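Long-range contact in histidinol-phosphate aminotransferase (Clostridium acetobutylicum, PDB 3FTB), which probably acts as a pyridoxal phosphate-dependent aminotransferase, with histidinol phosphate as its likely substrate: residues M213-F224 with A254-I265. Residues are numbered along the deposited sequence; the frame is centred on the assembly and turned at random.
With PO4 (phosphate ion), chain E.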
loop_
_atom_site.group_PDB
_atom_site.type_symbol
_atom_site.label_atom_id
_atom_site.label_comp_id
_atom_site.label_asym_id
_atom_site.label_seq_id
_atom_site.Cartn_x
_atom_site.Cartn_y
_atom_site.Cartn_z
ATOM N N MET A 213 12.114 -1.486 -7.107
ATOM C CA MET A 213 13.061 -2.387 -6.461
ATOM C C MET A 213 12.559 -3.813 -6.613
ATOM O O MET A 213 13.152 -4.757 -6.090
ATOM C CB MET A 213 13.171 -2.064 -4.971
ATOM C CG MET A 213 13.841 -0.727 -4.623
ATOM S SD MET A 213 14.259 -0.647 -2.861
ATOM C CE MET A 213 15.626 -1.821 -2.803
ATOM N N THR A 214 11.453 -3.947 -7.340
ATOM C CA THR A 214 10.706 -5.200 -7.460
ATOM C C THR A 214 11.349 -6.242 -8.369
ATOM O O THR A 214 11.341 -7.421 -8.060
ATOM C CB THR A 214 9.295 -4.923 -7.982
ATOM O OG1 THR A 214 8.741 -3.810 -7.267
ATOM C CG2 THR A 214 8.417 -6.143 -7.804
ATOM N N LYS A 215 11.900 -5.804 -9.493
ATOM C CA LYS A 215 12.481 -6.734 -10.442
ATOM C C LYS A 215 13.964 -6.927 -10.154
ATOM O O LYS A 215 14.393 -8.028 -9.808
ATOM C CB LYS A 215 12.259 -6.246 -11.883
ATOM C CG LYS A 215 10.798 -6.232 -12.335
ATOM C CD LYS A 215 10.158 -7.613 -12.222
ATOM C CE LYS A 215 8.824 -7.698 -12.968
ATOM N NZ LYS A 215 7.733 -6.958 -12.276
ATOM N N PHE A 216 14.730 -5.846 -10.272
ATOM C CA PHE A 216 16.188 -5.901 -10.151
ATOM C C PHE A 216 16.725 -6.267 -8.761
ATOM O O PHE A 216 17.811 -6.851 -8.643
ATOM C CB PHE A 216 16.806 -4.582 -10.606
ATOM C CG PHE A 216 18.307 -4.615 -10.698
ATOM C CD1 PHE A 216 18.943 -5.393 -11.650
ATOM C CD2 PHE A 216 19.083 -3.856 -9.836
ATOM C CE1 PHE A 216 20.328 -5.416 -11.736
ATOM C CE2 PHE A 216 20.455 -3.878 -9.919
ATOM C CZ PHE A 216 21.079 -4.658 -10.869
ATOM N N PHE A 217 15.973 -5.919 -7.717
ATOM C CA PHE A 217 16.402 -6.172 -6.341
ATOM C C PHE A 217 15.719 -7.390 -5.741
ATOM O O PHE A 217 15.854 -7.657 -4.539
ATOM C CB PHE A 217 16.190 -4.931 -5.450
ATOM C CG PHE A 217 17.197 -3.837 -5.690
ATOM C CD1 PHE A 217 16.901 -2.775 -6.529
ATOM C CD2 PHE A 217 18.450 -3.888 -5.099
ATOM C CE1 PHE A 217 17.825 -1.774 -6.772
ATOM C CE2 PHE A 217 19.384 -2.896 -5.336
ATOM C CZ PHE A 217 19.069 -1.831 -6.181
ATOM N N ALA A 218 14.989 -8.112 -6.591
ATOM C CA ALA A 218 14.433 -9.432 -6.275
ATOM C C ALA A 218 13.392 -9.448 -5.155
ATOM O O ALA A 218 13.079 -10.524 -4.612
ATOM C CB ALA A 218 15.557 -10.435 -5.967
ATOM N N MET A 219 12.844 -8.277 -4.825
ATOM C CA MET A 219 11.940 -8.156 -3.679
ATOM C C MET A 219 10.516 -7.691 -4.049
ATOM O O MET A 219 10.120 -6.586 -3.681
ATOM C CB MET A 219 12.556 -7.231 -2.601
ATOM C CG MET A 219 13.808 -7.801 -1.884
ATOM S SD MET A 219 14.566 -6.794 -0.549
ATOM C CE MET A 219 15.016 -5.330 -1.476
ATOM N N PRO A 220 9.742 -8.531 -4.776
ATOM C CA PRO A 220 8.356 -8.128 -5.081
ATOM C C PRO A 220 7.383 -8.120 -3.885
ATOM O O PRO A 220 6.450 -7.313 -3.876
ATOM C CB PRO A 220 7.911 -9.163 -6.130
ATOM C CG PRO A 220 8.865 -10.309 -5.967
ATOM C CD PRO A 220 10.166 -9.656 -5.630
ATOM N N GLY A 221 7.594 -8.988 -2.898
ATOM C CA GLY A 221 6.678 -9.087 -1.771
ATOM C C GLY A 221 6.739 -7.911 -0.807
ATOM O O GLY A 221 5.941 -7.809 0.138
ATOM N N ILE A 222 7.688 -7.014 -1.048
ATOM C CA ILE A 222 7.894 -5.873 -0.166
ATOM C C ILE A 222 7.036 -4.691 -0.630
ATOM O O ILE A 222 6.646 -3.830 0.168
ATOM C CB ILE A 222 9.398 -5.500 -0.095
ATOM C CG1 ILE A 222 9.834 -5.281 1.353
ATOM C CG2 ILE A 222 9.732 -4.314 -1.012
ATOM C CD1 ILE A 222 11.325 -5.339 1.533
ATOM N N ARG A 223 6.734 -4.680 -1.928
ATOM C CA ARG A 223 5.830 -3.700 -2.527
ATOM C C ARG A 223 6.429 -2.299 -2.482
ATOM O O ARG A 223 6.042 -1.477 -1.649
ATOM C CB ARG A 223 4.463 -3.723 -1.827
ATOM C CG ARG A 223 3.866 -5.121 -1.661
ATOM C CD ARG A 223 2.933 -5.521 -2.802
ATOM N NE ARG A 223 3.574 -5.563 -4.116
ATOM C CZ ARG A 223 3.321 -4.701 -5.097
ATOM N NH1 ARG A 223 2.445 -3.722 -4.918
ATOM N NH2 ARG A 223 3.936 -4.810 -6.261
ATOM N N PHE A 224 7.385 -2.027 -3.365
ATOM C CA PHE A 224 8.004 -0.703 -3.389
ATOM C C PHE A 224 8.504 -0.219 -4.754
ATOM O O PHE A 224 9.388 -0.823 -5.352
ATOM C CB PHE A 224 9.130 -0.586 -2.354
ATOM C CG PHE A 224 9.753 0.776 -2.329
ATOM C CD1 PHE A 224 9.045 1.854 -1.843
ATOM C CD2 PHE A 224 11.007 0.992 -2.859
ATOM C CE1 PHE A 224 9.590 3.116 -1.858
ATOM C CE2 PHE A 224 11.549 2.241 -2.874
ATOM C CZ PHE A 224 10.841 3.307 -2.373
ATOM N N ALA A 254 14.329 -1.738 3.231
ATOM C CA ALA A 254 15.000 -2.183 2.013
ATOM C C ALA A 254 15.525 -1.009 1.206
ATOM O O ALA A 254 16.699 -0.965 0.861
ATOM C CB ALA A 254 14.075 -3.042 1.159
ATOM N N ALA A 255 14.646 -0.060 0.906
ATOM C CA ALA A 255 15.025 1.144 0.163
ATOM C C ALA A 255 16.165 1.917 0.817
ATOM O O ALA A 255 16.890 2.651 0.154
ATOM C CB ALA A 255 13.819 2.060 -0.009
ATOM N N ILE A 256 16.319 1.757 2.122
ATOM C CA ILE A 256 17.326 2.510 2.861
ATOM C C ILE A 256 18.680 1.783 2.889
ATOM O O ILE A 256 19.739 2.418 2.848
ATOM C CB ILE A 256 16.804 2.904 4.285
ATOM C CG1 ILE A 256 15.828 4.090 4.162
ATOM C CG2 ILE A 256 17.964 3.206 5.225
ATOM C CD1 ILE A 256 15.108 4.525 5.444
ATOM N N ASN A 257 18.631 0.452 2.893
ATOM C CA ASN A 257 19.823 -0.375 3.058
ATOM C C ASN A 257 20.286 -1.113 1.794
ATOM O O ASN A 257 21.453 -1.489 1.673
ATOM C CB ASN A 257 19.586 -1.374 4.196
ATOM C CG ASN A 257 19.319 -0.682 5.528
ATOM O OD1 ASN A 257 20.217 -0.098 6.121
ATOM N ND2 ASN A 257 18.082 -0.746 5.995
ATOM N N CYS A 258 19.373 -1.301 0.850
ATOM C CA CYS A 258 19.645 -2.137 -0.312
ATOM C C CYS A 258 20.102 -1.371 -1.539
ATOM O O CYS A 258 20.762 -1.937 -2.396
ATOM C CB CYS A 258 18.441 -3.030 -0.635
ATOM S SG CYS A 258 18.100 -4.175 0.717
ATOM N N LEU A 259 19.775 -0.087 -1.622
ATOM C CA LEU A 259 20.195 0.708 -2.779
ATOM C C LEU A 259 21.675 1.111 -2.717
ATOM O O LEU A 259 22.261 1.533 -3.727
ATOM C CB LEU A 259 19.311 1.951 -2.947
ATOM C CG LEU A 259 17.809 1.744 -3.154
ATOM C CD1 LEU A 259 17.161 3.082 -3.437
ATOM C CD2 LEU A 259 17.572 0.787 -4.307
ATOM N N LYS A 260 22.267 0.979 -1.527
ATOM C CA LYS A 260 23.681 1.292 -1.311
ATOM C C LYS A 260 24.493 0.046 -1.563
ATOM O O LYS A 260 25.709 0.117 -1.703
ATOM C CB LYS A 260 23.938 1.736 0.133
ATOM C CG LYS A 260 23.192 2.970 0.583
ATOM C CD LYS A 260 22.935 2.902 2.082
ATOM C CE LYS A 260 24.012 2.078 2.777
ATOM N NZ LYS A 260 23.714 1.819 4.212
ATOM N N ASP A 261 23.797 -1.091 -1.597
ATOM C CA ASP A 261 24.384 -2.414 -1.771
ATOM C C ASP A 261 25.060 -2.563 -3.138
ATOM O O ASP A 261 24.604 -3.318 -4.000
ATOM C CB ASP A 261 23.290 -3.474 -1.596
ATOM C CG ASP A 261 23.846 -4.842 -1.274
ATOM O OD1 ASP A 261 25.082 -5.031 -1.388
ATOM O OD2 ASP A 261 23.040 -5.725 -0.907
ATOM N N THR A 262 26.159 -1.842 -3.328
ATOM C CA THR A 262 26.877 -1.849 -4.600
ATOM C C THR A 262 27.370 -3.240 -4.998
ATOM O O THR A 262 27.464 -3.546 -6.184
ATOM C CB THR A 262 28.072 -0.840 -4.608
ATOM O OG1 THR A 262 28.656 -0.769 -3.301
ATOM C CG2 THR A 262 27.592 0.545 -4.987
ATOM N N ASN A 263 27.684 -4.079 -4.017
ATOM C CA ASN A 263 28.203 -5.415 -4.326
ATOM C C ASN A 263 27.130 -6.459 -4.677
ATOM O O ASN A 263 27.437 -7.529 -5.209
ATOM C CB ASN A 263 29.150 -5.908 -3.231
ATOM C CG ASN A 263 30.488 -5.181 -3.255
ATOM O OD1 ASN A 263 31.100 -5.015 -4.314
ATOM N ND2 ASN A 263 30.946 -4.738 -2.087
ATOM N N TYR A 264 25.875 -6.140 -4.380
ATOM C CA TYR A 264 24.756 -6.923 -4.879
ATOM C C TYR A 264 24.494 -6.467 -6.302
ATOM O O TYR A 264 24.192 -7.272 -7.189
ATOM C CB TYR A 264 23.499 -6.701 -4.033
ATOM C CG TYR A 264 22.276 -7.373 -4.611
ATOM C CD1 TYR A 264 21.957 -8.676 -4.272
ATOM C CD2 TYR A 264 21.458 -6.711 -5.520
ATOM C CE1 TYR A 264 20.847 -9.299 -4.800
ATOM C CE2 TYR A 264 20.345 -7.332 -6.065
ATOM C CZ TYR A 264 20.046 -8.626 -5.697
ATOM O OH TYR A 264 18.945 -9.263 -6.225
ATOM N N ILE A 265 24.624 -5.162 -6.513
ATOM C CA ILE A 265 24.402 -4.575 -7.824
ATOM C C ILE A 265 25.467 -4.966 -8.868
ATOM O O ILE A 265 25.184 -4.991 -10.060
ATOM C CB ILE A 265 24.269 -3.037 -7.714
ATOM C CG1 ILE A 265 23.066 -2.680 -6.829
ATOM C CG2 ILE A 265 24.137 -2.398 -9.099
ATOM C CD1 ILE A 265 22.999 -1.208 -6.385
HETATM P P PO4 E . 5.473 -3.725 -8.990
HETATM O O1 PO4 E . 4.248 -3.063 -8.414
HETATM O O2 PO4 E . 6.676 -2.855 -8.779
HETATM O O3 PO4 E . 5.744 -5.041 -8.307
HETATM O O4 PO4 E . 5.258 -3.911 -10.470
#
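Phe217 has CG anti to its carbonyl carbon (chi1 -75°), and Tyr264 has CG anti to its backbone N (chi1 173°). These torsions bring the two rings together obliquely, with Phe217 CD2 4.0 Å from Tyr264 CE2. The Phe217 ring fits among Leu259, Tyr264, Ile265 and the backbone O of Cys258. Phe217 CZ meets Leu259 CD2 at 3.6 Å, and the two side chains cross at about a right angle. Ile265 touches the same ring through CG1 and CD1. Ile265 CG2 meets Phe216 at the ring edge, near its plane. Within the loop, Met213 CE lies over one face of Phe217 and Phe216 CD2 over the opposite face, both offset toward the rim.

Met213 bends at chi3 (71°), and its CE lies 3.6 Å from Leu259 CD2 and also touches Cys258 CB. Met213 SD packs on the backbone of Ala255, 3.6 Å from Ala255 CA. The loop joins strands 207-212 and 225-229 of the seven-stranded mixed sheet, the large-domain sheet of a class I/II aminotransferase. The other segment runs from helix 249-257 into the start of helix 262-285. Asp261 N-caps the latter, with a weak bond from Tyr264 N to Asp261 OD1.

Ala254 CB receives Met219 CE and Ile222 CD1, each at 3.6 Å. Phe224 CE2 lies 3.7 Å from Ala255 CB. No hydrogen bond links the segments. The buried Tyr264 hydroxyl is hydrogen-bonded to Gly39 O, while Ala218 CB packs against it.

On the loop, Thr214 OG1 and Arg223 NH2 bind a phosphate ion, probably from the crystallisation liquor. Thr214 OG1 lies 2.7 Å from phosphate O2. Ser88 OG and Ala87 N also hold the ion. The site is consistent with the cofactor-phosphate pocket of this family. Lys215 NZ is hydrogen-bonded to Tyr58 OH of the second subunit.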